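Local atomic coordinates of peptidase S8 and S53, subtilisin, kexin, sedolisin (Mycobacterium smegmatis, PDB entry 4KG7), a protein that probably cleaves peptide bonds as a subtilisin-like serine endopeptidase (mycosin MycP3) of the type VII ESX-3 secretion system. Residues 72-77 / 100-105; 66-71 / 129-134; 281-286 / 366-371; 262-267 / 319-324; 163-168 / 196-201. One frame throughout, in Å; residues are numbered along the deposited sequence.

Contact 1: 72-77 / 100-105; sequences IDTGVQ and DCDGHG
Asp73 reaches across to His104 and Gly105. Its CB packs on Gly105 CA at 3.9 Å, and its CG comes to 3.5 Å from His104 ND1. The tip makes the polar contact. OD1 takes the ND1-H of His104 on its syn lone pair at 2.8 Å, and the bond is nearly straight (173°). The acceptor lies in the imidazole plane, and ring and carboxylate are nearly coplanar. The anti lone pair of the same oxygen takes the backbone N of Thr74, so two N-H groups hold OD1. Asp73 and His104 match the Asp and His of the catalytic triad predicted for this subtilase. His104 NE2 lies near the hydroxyl of Ser319, the predicted nucleophile; any bond there is weak and doubtful, since Ser319 has two conformers.

Thr74 ties the strand end to the start of helix 104-113. Its OG1, lying between backbone N and carbonyl carbon (chi1 69°), accepts from Gly105 N at 2.9 Å and donates to Asp100 OD1 at 2.8 Å. Asp100 OD1 also takes the backbone N of Asp102, an Asx turn, and that of Gly103, which extends it to an Asx motif. All three donors approach from out of the carboxylate plane. Asp100 OD2 bonds to Thr106. Asp100 N donates to Gln77 OE1 at 3.0 Å. A water joins Thr74 O, Cys101 N and Asp102 OD2; the last also bonds to Ser137.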
# COMPACT_ATOMS: atom_id res chain seq x y z
N ILE A 72 1.77 7.14 0.45
CA ILE A 72 2.75 7.24 1.52
C ILE A 72 3.79 6.20 1.18
O ILE A 72 3.54 5.03 1.31
CB ILE A 72 2.08 7.01 2.89
CG1 ILE A 72 1.01 8.08 3.12
CG2 ILE A 72 3.13 6.98 3.97
CD1 ILE A 72 0.35 7.98 4.49
N ASP A 73 4.94 6.63 0.65
CA ASP A 73 5.84 5.68 -0.01
C ASP A 73 7.23 6.29 -0.15
O ASP A 73 7.65 7.08 0.69
CB ASP A 73 5.23 5.28 -1.36
CG ASP A 73 5.55 3.86 -1.76
OD1 ASP A 73 6.72 3.62 -2.08
OD2 ASP A 73 4.65 2.97 -1.80
N THR A 74 7.97 5.87 -1.17
CA THR A 74 9.33 6.32 -1.40
C THR A 74 9.41 7.60 -2.28
O THR A 74 10.47 7.91 -2.83
CB THR A 74 10.18 5.23 -2.10
OG1 THR A 74 9.74 5.04 -3.45
CG2 THR A 74 10.18 3.89 -1.34
N GLY A 75 8.30 8.34 -2.41
CA GLY A 75 8.23 9.45 -3.35
C GLY A 75 7.67 8.98 -4.68
O GLY A 75 7.68 7.76 -4.99
N VAL A 76 7.22 9.95 -5.47
CA VAL A 76 6.63 9.68 -6.77
C VAL A 76 7.25 10.62 -7.76
O VAL A 76 7.19 11.84 -7.59
CB VAL A 76 5.10 9.87 -6.78
CG1 VAL A 76 4.50 9.68 -8.18
CG2 VAL A 76 4.42 8.93 -5.81
N GLN A 77 7.84 10.08 -8.81
CA GLN A 77 8.46 10.89 -9.85
C GLN A 77 7.46 11.30 -10.91
O GLN A 77 6.98 10.46 -11.66
CB GLN A 77 9.60 10.10 -10.49
CG GLN A 77 10.67 10.90 -11.18
CD GLN A 77 11.51 11.73 -10.20
OE1 GLN A 77 12.05 11.23 -9.19
NE2 GLN A 77 11.62 12.99 -10.48
N ASP A 100 11.67 10.35 -6.36
CA ASP A 100 11.68 8.95 -6.01
C ASP A 100 13.04 8.34 -6.36
O ASP A 100 13.33 8.10 -7.53
CB ASP A 100 10.56 8.25 -6.79
CG ASP A 100 10.44 6.78 -6.46
OD1 ASP A 100 11.15 6.30 -5.54
OD2 ASP A 100 9.66 6.09 -7.16
N CYS A 101 13.83 8.07 -5.33
CA CYS A 101 15.18 7.52 -5.48
C CYS A 101 15.16 5.99 -5.55
O CYS A 101 16.19 5.35 -5.73
CB CYS A 101 16.02 8.02 -4.29
SG CYS A 101 17.79 7.63 -4.18
N ASP A 102 13.97 5.39 -5.43
CA ASP A 102 13.83 3.93 -5.29
C ASP A 102 13.04 3.28 -6.42
O ASP A 102 13.30 2.15 -6.79
CB ASP A 102 13.08 3.61 -3.99
CG ASP A 102 13.89 3.95 -2.78
OD1 ASP A 102 14.64 3.08 -2.32
OD2 ASP A 102 13.80 5.10 -2.29
N GLY A 103 12.06 3.98 -6.95
CA GLY A 103 11.22 3.47 -8.02
C GLY A 103 9.87 2.98 -7.53
O GLY A 103 8.92 2.79 -8.31
N HIS A 104 9.79 2.73 -6.23
CA HIS A 104 8.66 2.00 -5.67
C HIS A 104 7.39 2.84 -5.63
O HIS A 104 6.31 2.44 -6.12
CB HIS A 104 9.05 1.52 -4.28
CG HIS A 104 8.08 0.56 -3.69
ND1 HIS A 104 7.04 0.96 -2.89
CD2 HIS A 104 8.00 -0.78 -3.78
CE1 HIS A 104 6.33 -0.10 -2.55
NE2 HIS A 104 6.88 -1.17 -3.09
N GLY A 105 7.52 4.04 -5.07
CA GLY A 105 6.40 4.97 -5.02
C GLY A 105 5.83 5.27 -6.39
O GLY A 105 4.62 5.40 -6.59
O HOH W 1 13.13 7.75 -2.55
O HOH W 2 14.61 10.42 -9.42

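Contact 2: 66-71 / 129-134; sequences GQTVAV and RLISIR
Thr68 and Ile131 are turned so that their methyl ends meet. Thr68 sets OG1 beside its backbone N (chi1 -62°), which leaves CG2 anti to that N, and Ile131 holds CG1 beside its own N. Thr68 CG2 then lies 3.4 Å from Ile131 CD1, tighter than usual for two carbons. The same torsion brings OG1 to the Arg129 side chain. The Arg129 chain bends at chi3 (-60°) and lays one face of its guanidinium over this hydroxyl. OG1 is 2.9 Å from NH2, but the angle is too poor for a hydrogen bond. Arg129 NH1 has a long, weak ion pair with Glu86.

The face of Val69, Val71, Leu130 and Ser132 is mostly apolar. Leu130 CD2 sits 3.9 Å from Val69 CB and 4.0 Å from Val71 CG2, and so touches both valines. Helix 104-113 packs on this side through Val108, Ala109 and Ile112.

Between the faces runs a parallel ladder, with Thr68, Val69, Ala70 and Val71 level with Arg129, Leu130, Ile131 and Ser132. Five backbone bonds alternate across it. The shortest is Val71 N to Ile131 O at 2.7 Å. These are the neighbouring strands 68-73 and 129-134 of the parallel subtilisin sheet, and Asp73 follows at the end of the first.

Val71 O takes Ile133 N at 3.0 Å and also a water, which donates to Ser132 OG as well. Ser132 OG has a further partner in Gly97 O. The backbone thus carries the polar bonding directly between the strands, while the side chains add packing and one water bridge.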
# COMPACT_ATOMS: atom_id res chain seq x y z
N GLY A 66 -12.78 13.25 -8.85
CA GLY A 66 -13.00 13.94 -7.61
C GLY A 66 -12.31 13.36 -6.41
O GLY A 66 -12.42 13.91 -5.32
N GLN A 67 -11.62 12.23 -6.58
CA GLN A 67 -11.00 11.55 -5.46
C GLN A 67 -9.53 11.88 -5.36
O GLN A 67 -8.87 12.04 -6.38
CB GLN A 67 -11.18 10.04 -5.59
CG GLN A 67 -12.63 9.61 -5.72
CD GLN A 67 -13.55 10.33 -4.77
OE1 GLN A 67 -13.42 10.17 -3.56
NE2 GLN A 67 -14.44 11.18 -5.32
N THR A 68 -9.05 12.01 -4.12
CA THR A 68 -7.63 12.24 -3.87
C THR A 68 -7.09 11.04 -3.11
O THR A 68 -7.63 10.67 -2.07
CB THR A 68 -7.41 13.50 -3.02
OG1 THR A 68 -7.90 14.65 -3.73
CG2 THR A 68 -5.95 13.70 -2.76
N VAL A 69 -6.03 10.43 -3.64
CA VAL A 69 -5.37 9.29 -3.01
C VAL A 69 -3.99 9.71 -2.57
O VAL A 69 -3.18 10.19 -3.39
CB VAL A 69 -5.25 8.08 -3.97
CG1 VAL A 69 -4.62 6.90 -3.27
CG2 VAL A 69 -6.60 7.69 -4.59
N ALA A 70 -3.70 9.54 -1.29
CA ALA A 70 -2.34 9.79 -0.80
C ALA A 70 -1.50 8.53 -0.95
O ALA A 70 -1.94 7.46 -0.57
CB ALA A 70 -2.36 10.20 0.66
N VAL A 71 -0.29 8.70 -1.48
CA VAL A 71 0.68 7.61 -1.65
C VAL A 71 1.79 7.89 -0.64
O VAL A 71 2.59 8.81 -0.83
CB VAL A 71 1.18 7.62 -3.12
CG1 VAL A 71 2.27 6.57 -3.32
CG2 VAL A 71 0.03 7.36 -4.06
N ARG A 129 -6.72 12.18 -8.29
CA ARG A 129 -5.50 12.95 -8.07
C ARG A 129 -4.69 12.25 -7.00
O ARG A 129 -5.24 11.59 -6.14
CB ARG A 129 -5.85 14.35 -7.64
CG ARG A 129 -6.28 15.19 -8.83
CD ARG A 129 -6.56 16.63 -8.45
NE ARG A 129 -7.63 16.77 -7.46
CZ ARG A 129 -7.48 16.85 -6.13
NH1 ARG A 129 -6.28 16.77 -5.56
NH2 ARG A 129 -8.55 17.00 -5.36
N LEU A 130 -3.38 12.37 -7.10
CA LEU A 130 -2.52 11.76 -6.13
C LEU A 130 -1.81 12.82 -5.32
O LEU A 130 -1.50 13.89 -5.84
CB LEU A 130 -1.44 10.94 -6.85
CG LEU A 130 -1.98 9.79 -7.68
CD1 LEU A 130 -0.86 9.20 -8.51
CD2 LEU A 130 -2.62 8.75 -6.78
N ILE A 131 -1.58 12.53 -4.05
CA ILE A 131 -0.63 13.29 -3.21
C ILE A 131 0.50 12.35 -2.85
O ILE A 131 0.24 11.24 -2.30
CB ILE A 131 -1.29 13.80 -1.92
CG1 ILE A 131 -2.44 14.75 -2.23
CG2 ILE A 131 -0.26 14.51 -1.05
CD1 ILE A 131 -3.35 14.96 -1.05
N SER A 132 1.73 12.74 -3.14
CA SER A 132 2.90 11.94 -2.78
C SER A 132 3.58 12.44 -1.51
O SER A 132 4.04 13.58 -1.47
CB SER A 132 3.94 11.98 -3.88
OG SER A 132 5.06 11.24 -3.47
N ILE A 133 3.66 11.58 -0.51
CA ILE A 133 4.38 11.86 0.74
C ILE A 133 5.51 10.84 0.82
O ILE A 133 5.26 9.62 0.89
CB ILE A 133 3.46 11.69 1.97
CG1 ILE A 133 2.30 12.69 1.90
CG2 ILE A 133 4.23 11.89 3.27
CD1 ILE A 133 1.22 12.41 2.94
N ARG A 134 6.74 11.29 0.76
CA ARG A 134 7.85 10.36 0.89
C ARG A 134 8.07 10.09 2.37
O ARG A 134 8.59 10.91 3.10
CB ARG A 134 9.17 10.82 0.23
CG ARG A 134 10.27 9.77 0.45
CD ARG A 134 11.47 9.91 -0.44
NE ARG A 134 12.28 11.08 -0.12
CZ ARG A 134 13.44 11.35 -0.69
NH1 ARG A 134 13.97 10.51 -1.56
NH2 ARG A 134 14.10 12.46 -0.35
O HOH W 3 5.35 8.68 -2.15

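Contact 3: 281-286 / 366-371; sequences VGIAAP and GMVDPV
Ala284 and Gly366 meet through their flat peptide groups. The N-H of Ala284 bonds to Gly366 O at 3.0 Å. It comes from well above the carbonyl plane, and the N-H...O angle is only 140°. Ile283 CG1 also touches this oxygen, at 3.4 Å. The carbonyl of Ala284 is met differently. Val368 N bonds to its oxygen at 2.9 Å, closer to the plane and straighter (163°). Met367 CA lies 3.4 Å from the same oxygen as a CA-H...O contact. The two bonds flank Met367 and make a single bridge between Ala284 and Met367.

Side chains close the seam. Val368 has CG1 between its backbone N and carbonyl carbon (chi1 66°), and this spreads its two methyls over two partners. CG1 packs on Ala285 CB at 4.0 Å. CG2 packs on Ile283 CD1 at 3.9 Å. The Met367 chain starts away from the strand, yet its sulfur SD comes to 4.4 Å from Pro286 CG. Gly366 has backbone angles that by themselves call for glycine.

Leu53 of helix 48-53 packs on both Val368 and Pro286. Just past the bridge, Asp369 caps helix 370-375, with its OD1 taking Ala372 N. Strand 281-286 is an outermost strand of the parallel sheet, bonded on its inner side to strand 259-265. Segment 366-371 pairs briefly with its outer side. A short backbone bridge thus joins the C-terminal part of the chain to the edge of the subtilisin-fold sheet.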
# COMPACT_ATOMS: atom_id res chain seq x y z
N VAL A 281 -5.52 -9.88 7.42
CA VAL A 281 -5.65 -9.75 5.95
C VAL A 281 -7.14 -9.74 5.59
O VAL A 281 -7.90 -10.62 6.00
CB VAL A 281 -4.91 -10.83 5.17
CG1 VAL A 281 -5.09 -10.59 3.67
CG2 VAL A 281 -3.42 -10.79 5.52
N GLY A 282 -7.55 -8.71 4.82
CA GLY A 282 -8.95 -8.48 4.50
C GLY A 282 -9.38 -8.69 3.06
O GLY A 282 -10.56 -8.93 2.77
N ILE A 283 -8.43 -8.63 2.14
CA ILE A 283 -8.76 -8.65 0.72
C ILE A 283 -7.46 -8.91 -0.02
O ILE A 283 -6.38 -8.92 0.60
CB ILE A 283 -9.40 -7.29 0.31
CG1 ILE A 283 -10.20 -7.38 -1.01
CG2 ILE A 283 -8.36 -6.21 0.27
CD1 ILE A 283 -11.10 -6.18 -1.21
N ALA A 284 -7.52 -9.11 -1.33
CA ALA A 284 -6.32 -9.31 -2.13
C ALA A 284 -6.44 -8.67 -3.47
O ALA A 284 -7.53 -8.28 -3.89
CB ALA A 284 -6.02 -10.78 -2.28
N ALA A 285 -5.31 -8.55 -4.16
CA ALA A 285 -5.32 -8.08 -5.56
C ALA A 285 -4.04 -8.59 -6.27
O ALA A 285 -3.15 -9.13 -5.63
CB ALA A 285 -5.43 -6.55 -5.61
N PRO A 286 -3.98 -8.45 -7.58
CA PRO A 286 -2.78 -8.96 -8.27
C PRO A 286 -1.48 -8.38 -7.76
O PRO A 286 -1.38 -7.16 -7.59
CB PRO A 286 -3.04 -8.60 -9.73
CG PRO A 286 -4.55 -8.62 -9.80
CD PRO A 286 -4.94 -7.91 -8.54
N GLY A 366 -10.64 -12.44 -0.48
CA GLY A 366 -10.26 -12.86 -1.84
C GLY A 366 -9.99 -11.68 -2.74
O GLY A 366 -9.96 -10.51 -2.29
N MET A 367 -9.78 -11.96 -4.03
CA MET A 367 -9.42 -10.91 -4.98
C MET A 367 -10.55 -9.89 -5.10
O MET A 367 -11.72 -10.23 -5.28
CB MET A 367 -9.09 -11.47 -6.37
CG MET A 367 -8.51 -10.42 -7.34
SD MET A 367 -7.94 -11.28 -8.82
CE MET A 367 -9.37 -12.15 -9.42
N VAL A 368 -10.17 -8.62 -5.00
CA VAL A 368 -11.10 -7.52 -5.20
C VAL A 368 -11.77 -7.66 -6.55
O VAL A 368 -11.16 -8.12 -7.54
CB VAL A 368 -10.35 -6.17 -5.06
CG1 VAL A 368 -9.32 -5.96 -6.17
CG2 VAL A 368 -11.29 -4.99 -4.94
N ASP A 369 -13.04 -7.25 -6.60
CA ASP A 369 -13.84 -7.38 -7.82
C ASP A 369 -14.45 -6.01 -8.09
O ASP A 369 -15.54 -5.70 -7.59
CB ASP A 369 -14.91 -8.46 -7.67
CG ASP A 369 -15.68 -8.72 -8.95
OD1 ASP A 369 -15.80 -7.81 -9.81
OD2 ASP A 369 -16.23 -9.84 -9.07
N PRO A 370 -13.74 -5.18 -8.88
CA PRO A 370 -14.17 -3.81 -9.06
C PRO A 370 -15.58 -3.63 -9.61
O PRO A 370 -16.33 -2.82 -9.09
CB PRO A 370 -13.12 -3.24 -10.03
CG PRO A 370 -11.93 -4.04 -9.76
CD PRO A 370 -12.39 -5.41 -9.44
N VAL A 371 -15.97 -4.40 -10.63
CA VAL A 371 -17.30 -4.23 -11.21
C VAL A 371 -18.38 -4.61 -10.19
O VAL A 371 -19.40 -3.92 -10.05
CB VAL A 371 -17.45 -4.99 -12.53
CG1 VAL A 371 -18.89 -5.04 -12.95
CG2 VAL A 371 -16.57 -4.36 -13.61

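Contact 4: 262-267 / 319-324; sequences VGAVDS and SYAAAY
Gly263 O is met by the Ala321 methyl, with CB at 3.4 Å. The same carbonyl oxygen has its hydrogen-bond partner within the sheet, the backbone N of Ala285 in the next strand. The helix therefore brings a carbon, not a donor, to this oxygen.

The rest of the contact is apolar. Val262 points at the helix and does most of the touching on the strand side. Its CG1 is anti to the backbone N (chi1 -176°) and lies alongside the Ala321-Ala322 peptide, 3.6 Å from Ala321 C. The same methyl is 3.7 Å from Ala321 CB. Val262 CB faces Ala322 CB at 4.2 Å. Further along the strand, Ala264 CB meets Ala321 CB at 4.3 Å, methyl to methyl.

Strand 262-265 and helix 319-324 cross steeply, at 109°, with axes 6.9 Å apart. Here the long helix 318-335 packs against one face of the parallel sheet. Its first turn holds Ser319, the predicted nucleophile, which points away from the strand. Val211 of strand 209-213 also packs on Ala322.

Small alanine side chains on the helix permit this close approach. Across the two segments the contact rests on van der Waals packing alone.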
# COMPACT_ATOMS: atom_id res chain seq x y z
N VAL A 262 -4.05 -5.89 2.51
CA VAL A 262 -4.17 -6.46 1.20
C VAL A 262 -3.08 -7.49 0.90
O VAL A 262 -1.89 -7.15 0.86
CB VAL A 262 -4.08 -5.36 0.13
CG1 VAL A 262 -4.31 -5.91 -1.26
CG2 VAL A 262 -5.07 -4.26 0.40
N GLY A 263 -3.51 -8.73 0.69
CA GLY A 263 -2.62 -9.79 0.21
C GLY A 263 -2.49 -9.81 -1.29
O GLY A 263 -3.23 -9.13 -1.99
N ALA A 264 -1.52 -10.58 -1.81
CA ALA A 264 -1.24 -10.69 -3.25
C ALA A 264 -1.79 -12.01 -3.80
O ALA A 264 -1.71 -13.05 -3.16
CB ALA A 264 0.24 -10.63 -3.50
N VAL A 265 -2.38 -11.92 -4.99
CA VAL A 265 -2.76 -13.09 -5.76
C VAL A 265 -2.04 -13.12 -7.10
O VAL A 265 -1.59 -12.09 -7.63
CB VAL A 265 -4.28 -13.21 -5.97
CG1 VAL A 265 -5.00 -13.54 -4.67
CG2 VAL A 265 -4.84 -11.95 -6.64
N ASP A 266 -1.91 -14.33 -7.64
CA ASP A 266 -1.52 -14.48 -9.03
C ASP A 266 -2.65 -14.03 -9.99
O ASP A 266 -3.72 -13.63 -9.54
CB ASP A 266 -0.97 -15.92 -9.26
CG ASP A 266 -2.02 -17.01 -9.21
OD1 ASP A 266 -3.22 -16.77 -9.40
OD2 ASP A 266 -1.58 -18.17 -9.05
N SER A 267 -2.39 -14.05 -11.29
CA SER A 267 -3.42 -13.52 -12.22
C SER A 267 -4.71 -14.36 -12.25
O SER A 267 -5.73 -13.86 -12.73
CB SER A 267 -2.85 -13.35 -13.63
OG SER A 267 -2.31 -14.56 -14.11
N SER A 319 2.91 -4.85 -2.10
CA SER A 319 2.86 -3.41 -2.31
C SER A 319 1.98 -3.06 -3.53
O SER A 319 1.18 -2.11 -3.49
CB SER A 319 4.28 -2.90 -2.52
OG SER A 319 4.89 -3.65 -3.55
N TYR A 320 2.09 -3.83 -4.58
CA TYR A 320 1.35 -3.57 -5.81
C TYR A 320 -0.10 -3.96 -5.69
O TYR A 320 -0.97 -3.30 -6.25
CB TYR A 320 2.06 -4.26 -7.00
CG TYR A 320 3.53 -3.91 -7.05
CD1 TYR A 320 3.92 -2.60 -7.24
CD2 TYR A 320 4.53 -4.86 -6.84
CE1 TYR A 320 5.26 -2.21 -7.22
CE2 TYR A 320 5.87 -4.49 -6.83
CZ TYR A 320 6.22 -3.17 -7.03
OH TYR A 320 7.56 -2.84 -7.00
N ALA A 321 -0.38 -5.03 -4.94
CA ALA A 321 -1.73 -5.48 -4.64
C ALA A 321 -2.46 -4.35 -3.90
O ALA A 321 -3.61 -4.01 -4.22
CB ALA A 321 -1.68 -6.74 -3.78
N ALA A 322 -1.82 -3.79 -2.88
CA ALA A 322 -2.43 -2.67 -2.13
C ALA A 322 -2.77 -1.52 -3.06
O ALA A 322 -3.84 -0.93 -2.98
CB ALA A 322 -1.50 -2.20 -1.02
N ALA A 323 -1.84 -1.21 -3.96
CA ALA A 323 -2.05 -0.10 -4.88
C ALA A 323 -3.30 -0.32 -5.71
O ALA A 323 -4.13 0.58 -5.87
CB ALA A 323 -0.84 0.07 -5.77
N TYR A 324 -3.46 -1.52 -6.23
CA TYR A 324 -4.69 -1.84 -6.98
C TYR A 324 -5.92 -1.60 -6.13
O TYR A 324 -6.90 -1.02 -6.62
CB TYR A 324 -4.66 -3.30 -7.46
CG TYR A 324 -3.88 -3.54 -8.73
CD1 TYR A 324 -4.23 -2.87 -9.91
CD2 TYR A 324 -2.91 -4.54 -8.82
CE1 TYR A 324 -3.58 -3.09 -11.09
CE2 TYR A 324 -2.24 -4.77 -10.00
CZ TYR A 324 -2.60 -4.08 -11.15
OH TYR A 324 -1.97 -4.34 -12.34

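Contact 5: 163-168 / 196-201; sequences RAVVRA and GAALRY
Val165 and Val166 of one helix face Ala198, Leu199 and Tyr201 of the other, and the side chains meet through apolar groups alone. Methyl packing comes first. Val166 CG2 lies 3.8 Å from Ala198 CB. Val165 CG2 meets Leu199 CD2 at 4.0 Å, the two side chains crossing at about a right angle. Leu199 starts away from the partner helix, and its end comes back toward it.

One contact is to the backbone. Val165 CG1, anti to the backbone N (chi1 162°), reaches Ala198 O at 3.6 Å.

One contact involves a ring. Val166 CG1, also anti to its N (chi1 170°), approaches Tyr201 CE2 at 4.0 Å from an oblique direction. The two methyls of Val166 are thus shared between Ala198 and Tyr201, three residues apart on their helix. The polar end of Tyr201 has its own partner: OH bonds to Asp170 OD1 at the end of helix 150-170.

The two helices run nearly parallel, 16° apart, with axes 8.6 Å from each other. Helix 150-170 lies on the parallel sheet. There Val165 packs on Ile72 and Ile178, Ala168 on Ala70 and Ile176, and both Ala164 and Ala168 on Ile133. Helix 193-205 runs beside it, and its Leu199 also touches Trp255. The pair are neighbouring connections of the alpha/beta subtilisin fold, leading into strands 175-178 and 209-213.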
# COMPACT_ATOMS: atom_id res chain seq x y z
N ARG A 163 2.85 10.36 11.59
CA ARG A 163 2.74 11.74 11.16
C ARG A 163 2.24 11.83 9.73
O ARG A 163 1.41 12.70 9.39
CB ARG A 163 4.07 12.47 11.32
CG ARG A 163 4.44 12.69 12.78
CD ARG A 163 5.62 13.65 12.89
NE ARG A 163 6.90 13.01 12.64
CZ ARG A 163 7.91 13.50 11.92
NH1 ARG A 163 7.82 14.61 11.20
NH2 ARG A 163 9.05 12.83 11.89
N ALA A 164 2.76 10.97 8.86
CA ALA A 164 2.39 11.01 7.44
C ALA A 164 0.92 10.71 7.23
O ALA A 164 0.29 11.25 6.33
CB ALA A 164 3.24 10.05 6.65
N VAL A 165 0.39 9.82 8.04
CA VAL A 165 -1.03 9.46 7.96
C VAL A 165 -1.91 10.64 8.32
O VAL A 165 -2.86 10.94 7.63
CB VAL A 165 -1.33 8.21 8.83
CG1 VAL A 165 -2.81 8.05 9.14
CG2 VAL A 165 -0.74 6.95 8.20
N VAL A 166 -1.57 11.32 9.42
CA VAL A 166 -2.27 12.53 9.80
C VAL A 166 -2.15 13.58 8.70
O VAL A 166 -3.13 14.24 8.36
CB VAL A 166 -1.74 13.07 11.12
CG1 VAL A 166 -2.31 14.46 11.37
CG2 VAL A 166 -2.09 12.09 12.22
N ARG A 167 -0.94 13.77 8.17
CA ARG A 167 -0.74 14.76 7.10
C ARG A 167 -1.60 14.45 5.87
O ARG A 167 -2.26 15.33 5.35
CB ARG A 167 0.74 14.80 6.74
CG ARG A 167 1.14 15.89 5.78
CD ARG A 167 2.63 15.79 5.48
NE ARG A 167 3.09 16.97 4.75
CZ ARG A 167 3.32 18.19 5.28
NH1 ARG A 167 3.24 18.38 6.59
NH2 ARG A 167 3.74 19.20 4.50
N ALA A 168 -1.63 13.19 5.46
CA ALA A 168 -2.43 12.78 4.32
C ALA A 168 -3.90 13.09 4.55
O ALA A 168 -4.58 13.62 3.69
CB ALA A 168 -2.25 11.30 4.06
N GLY A 196 -1.53 3.96 16.23
CA GLY A 196 -2.93 3.63 16.35
C GLY A 196 -3.82 4.86 16.38
O GLY A 196 -4.83 4.93 15.69
N ALA A 197 -3.42 5.85 17.16
CA ALA A 197 -4.19 7.10 17.26
C ALA A 197 -4.29 7.80 15.91
O ALA A 197 -5.34 8.34 15.54
CB ALA A 197 -3.60 8.03 18.30
N ALA A 198 -3.17 7.87 15.21
CA ALA A 198 -3.14 8.46 13.88
C ALA A 198 -4.06 7.76 12.90
O ALA A 198 -4.81 8.39 12.13
CB ALA A 198 -1.71 8.46 13.37
N LEU A 199 -3.99 6.43 12.87
CA LEU A 199 -4.83 5.65 11.95
C LEU A 199 -6.31 5.79 12.27
O LEU A 199 -7.11 5.92 11.37
CB LEU A 199 -4.43 4.18 11.99
CG LEU A 199 -3.00 3.88 11.51
CD1 LEU A 199 -2.58 2.51 11.98
CD2 LEU A 199 -2.84 4.01 9.99
N ARG A 200 -6.65 5.79 13.55
CA ARG A 200 -8.02 6.04 13.97
C ARG A 200 -8.51 7.42 13.58
O ARG A 200 -9.63 7.58 13.13
CB ARG A 200 -8.16 5.82 15.48
CG ARG A 200 -9.58 5.97 15.98
CD ARG A 200 -9.69 5.71 17.46
NE ARG A 200 -10.99 6.09 18.02
CZ ARG A 200 -11.32 7.34 18.37
NH1 ARG A 200 -10.50 8.37 18.17
NH2 ARG A 200 -12.51 7.57 18.89
N TYR A 201 -7.69 8.44 13.79
CA TYR A 201 -8.02 9.81 13.37
C TYR A 201 -8.32 9.90 11.89
O TYR A 201 -9.35 10.44 11.45
CB TYR A 201 -6.87 10.74 13.74
CG TYR A 201 -6.98 12.14 13.19
CD1 TYR A 201 -7.86 13.05 13.74
CD2 TYR A 201 -6.23 12.53 12.10
CE1 TYR A 201 -7.97 14.32 13.23
CE2 TYR A 201 -6.29 13.82 11.59
CZ TYR A 201 -7.19 14.71 12.15
OH TYR A 201 -7.31 16.00 11.71

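All five contacts are largely buried; Arg129 at the start of the ladder in contact 2 is exposed. Contacts 1 and 2 share strand 68-73: the ladder of contact 2 leads into Asp73, where contact 1 turns to side-chain hydrogen bonds. Contact 4 holds Ser319 and meets contact 1 at His104, yet its two segments join by packing alone. Contacts 3 and 4 involve the adjacent strands 281-286 and 259-265; contact 3 is a backbone bridge at the sheet edge. Contact 5 is helix packing without hydrogen bonds between its segments, and its helix 150-170 rests on the strands of contacts 1 and 2. Contacts 1 and 3 lie on opposite sides of the chain's centre.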